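Domain of unknown function (Pectobacterium atrosepticum SCRI1043, PDB 3CJL) is of unknown function, belonging to the DUF3861 family of small alpha-beta proteins, and forms a two-chain assembly. Local coordinates at residues E60-Q65 / P69-F74. Sequence-based numbering, arbitrary orientation.
Sequences EVMMQQ and PLFKEF
Selenomethionine Met62 lies against the Phe71 ring, with CG 3.6 Å from the ring centroid. The approach is 10° off the ring normal, a CH-pi contact over the centre of one face. Leu70 CB sits over the opposite face, nearer the rim, so both faces of the ring have a neighbour. Beyond CG, the chain runs on extended (chi2 -169°) to SE, which remains oblique to Phe71, 37° off its normal, and meets the edge of Phe74, 3.8 Å from Phe74 CD2. Phe74 CG stands anti to the backbone N, which brings that edge to the selenium. At the rim of Phe71, Gln65 O lies near the ring plane, 3.2 Å from Phe71 CD2, while Gln65 CB approaches Phe71 CE2 at 3.6 Å. This packing is buried; Phe81 of the second subunit stacks on Phe74, and Phe51 of that subunit meets Phe71 at an inclined angle. By contrast, Gln64 and Lys72 are exposed; Gln64 NE2 donates a hydrogen bond to Glu60 OE2 (2.7 Å), and Gln64 OE1 accepts one from Gln47 of the second subunit. Two Met-aromatic contacts from one selenomethionine close the turn between the end of helix 45-64 and the short, weakly bonded helix 69-72, beside the subunit interface.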
loop_
_atom_site.group_PDB
_atom_site.type_symbol
_atom_site.label_atom_id
_atom_site.label_comp_id
_atom_site.label_asym_id
_atom_site.label_seq_id
_atom_site.Cartn_x
_atom_site.Cartn_y
_atom_site.Cartn_z
ATOM N N GLU A 60 8.020 1.509 0.232
ATOM C CA GLU A 60 8.928 2.245 -0.649
ATOM C C GLU A 60 8.952 3.757 -0.345
ATOM O O GLU A 60 10.023 4.356 -0.299
ATOM C CB GLU A 60 8.530 1.997 -2.104
ATOM C CG GLU A 60 9.357 2.714 -3.150
ATOM C CD GLU A 60 10.848 2.407 -3.061
ATOM O OE1 GLU A 60 11.221 1.232 -2.816
ATOM O OE2 GLU A 60 11.642 3.359 -3.246
ATOM N N VAL A 61 7.795 4.370 -0.119
ATOM C CA VAL A 61 7.752 5.814 0.210
ATOM C C VAL A 61 8.483 6.129 1.521
ATOM O O VAL A 61 9.214 7.117 1.624
ATOM C CB VAL A 61 6.308 6.364 0.264
ATOM C CG1 VAL A 61 6.316 7.815 0.736
ATOM C CG2 VAL A 61 5.655 6.280 -1.107
HETATM N N MSE A 62 8.275 5.293 2.516
HETATM C CA MSE A 62 8.979 5.428 3.783
HETATM C C MSE A 62 10.499 5.237 3.626
HETATM O O MSE A 62 11.256 5.943 4.281
HETATM C CB MSE A 62 8.400 4.464 4.812
HETATM C CG MSE A 62 6.970 4.835 5.171
HETATM SE SE MSE A 62 6.234 3.881 6.707
HETATM C CE MSE A 62 7.015 2.120 6.384
HETATM N N MSE A 63 10.936 4.318 2.763
HETATM C CA MSE A 63 12.374 4.174 2.443
HETATM C C MSE A 63 12.926 5.475 1.860
HETATM O O MSE A 63 14.025 5.879 2.184
HETATM C CB MSE A 63 12.644 3.092 1.381
HETATM C CG MSE A 63 12.372 1.642 1.729
HETATM SE SE MSE A 63 12.958 1.131 3.469
HETATM C CE MSE A 63 11.149 1.276 4.489
ATOM N N GLN A 64 12.149 6.108 0.982
ATOM C CA GLN A 64 12.543 7.384 0.365
ATOM C C GLN A 64 12.494 8.568 1.328
ATOM O O GLN A 64 13.212 9.536 1.143
ATOM C CB GLN A 64 11.656 7.667 -0.836
ATOM C CG GLN A 64 11.844 6.656 -1.948
ATOM C CD GLN A 64 10.866 6.836 -3.075
ATOM O OE1 GLN A 64 10.214 7.865 -3.181
ATOM N NE2 GLN A 64 10.759 5.828 -3.928
ATOM N N GLN A 65 11.641 8.484 2.348
ATOM C CA GLN A 65 11.427 9.565 3.315
ATOM C C GLN A 65 11.817 9.116 4.729
ATOM O O GLN A 65 11.131 9.439 5.692
ATOM C CB GLN A 65 9.946 9.992 3.262
ATOM C CG GLN A 65 9.496 10.561 1.910
ATOM C CD GLN A 65 9.980 11.988 1.655
ATOM O OE1 GLN A 65 10.667 12.256 0.676
ATOM N NE2 GLN A 65 9.617 12.901 2.534
ATOM N N PRO A 69 9.913 12.736 10.353
ATOM C CA PRO A 69 9.437 12.288 11.682
ATOM C C PRO A 69 8.108 11.476 11.663
ATOM O O PRO A 69 7.858 10.710 12.590
ATOM C CB PRO A 69 9.317 13.601 12.475
ATOM C CG PRO A 69 10.216 14.560 11.753
ATOM C CD PRO A 69 10.040 14.204 10.309
ATOM N N LEU A 70 7.283 11.626 10.623
ATOM C CA LEU A 70 6.172 10.669 10.368
ATOM C C LEU A 70 6.650 9.188 10.432
ATOM O O LEU A 70 5.878 8.319 10.845
ATOM C CB LEU A 70 5.505 10.891 8.964
ATOM C CG LEU A 70 4.369 11.899 8.628
ATOM C CD1 LEU A 70 3.820 11.758 7.149
ATOM C CD2 LEU A 70 3.208 11.798 9.626
ATOM N N PHE A 71 7.906 8.923 10.026
ATOM C CA PHE A 71 8.425 7.566 9.800
ATOM C C PHE A 71 9.623 7.104 10.607
ATOM O O PHE A 71 9.836 5.894 10.706
ATOM C CB PHE A 71 8.820 7.417 8.327
ATOM C CG PHE A 71 7.755 7.827 7.349
ATOM C CD1 PHE A 71 6.421 7.472 7.542
ATOM C CD2 PHE A 71 8.085 8.523 6.203
ATOM C CE1 PHE A 71 5.448 7.846 6.636
ATOM C CE2 PHE A 71 7.111 8.887 5.275
ATOM C CZ PHE A 71 5.796 8.543 5.498
ATOM N N LYS A 72 10.446 8.020 11.122
ATOM C CA LYS A 72 11.606 7.619 11.938
ATOM C C LYS A 72 11.215 6.732 13.127
ATOM O O LYS A 72 11.836 5.699 13.358
ATOM C CB LYS A 72 12.387 8.833 12.458
ATOM C CG LYS A 72 13.286 9.479 11.447
ATOM C CD LYS A 72 14.308 10.422 12.110
ATOM C CE LYS A 72 13.662 11.682 12.663
ATOM N NZ LYS A 72 14.682 12.684 13.119
ATOM N N GLU A 73 10.189 7.143 13.863
ATOM C CA GLU A 73 9.708 6.393 15.032
ATOM C C GLU A 73 8.988 5.073 14.678
ATOM O O GLU A 73 8.907 4.175 15.520
ATOM C CB GLU A 73 8.783 7.275 15.888
ATOM N N PHE A 74 8.457 4.974 13.456
ATOM C CA PHE A 74 7.740 3.777 12.967
ATOM C C PHE A 74 8.664 2.788 12.235
ATOM O O PHE A 74 8.261 1.656 11.936
ATOM C CB PHE A 74 6.628 4.236 12.011
ATOM C CG PHE A 74 5.651 3.151 11.593
ATOM C CD1 PHE A 74 4.953 2.410 12.538
ATOM C CD2 PHE A 74 5.382 2.924 10.246
ATOM C CE1 PHE A 74 4.033 1.428 12.140
ATOM C CE2 PHE A 74 4.470 1.955 9.841
ATOM C CZ PHE A 74 3.799 1.211 10.785
#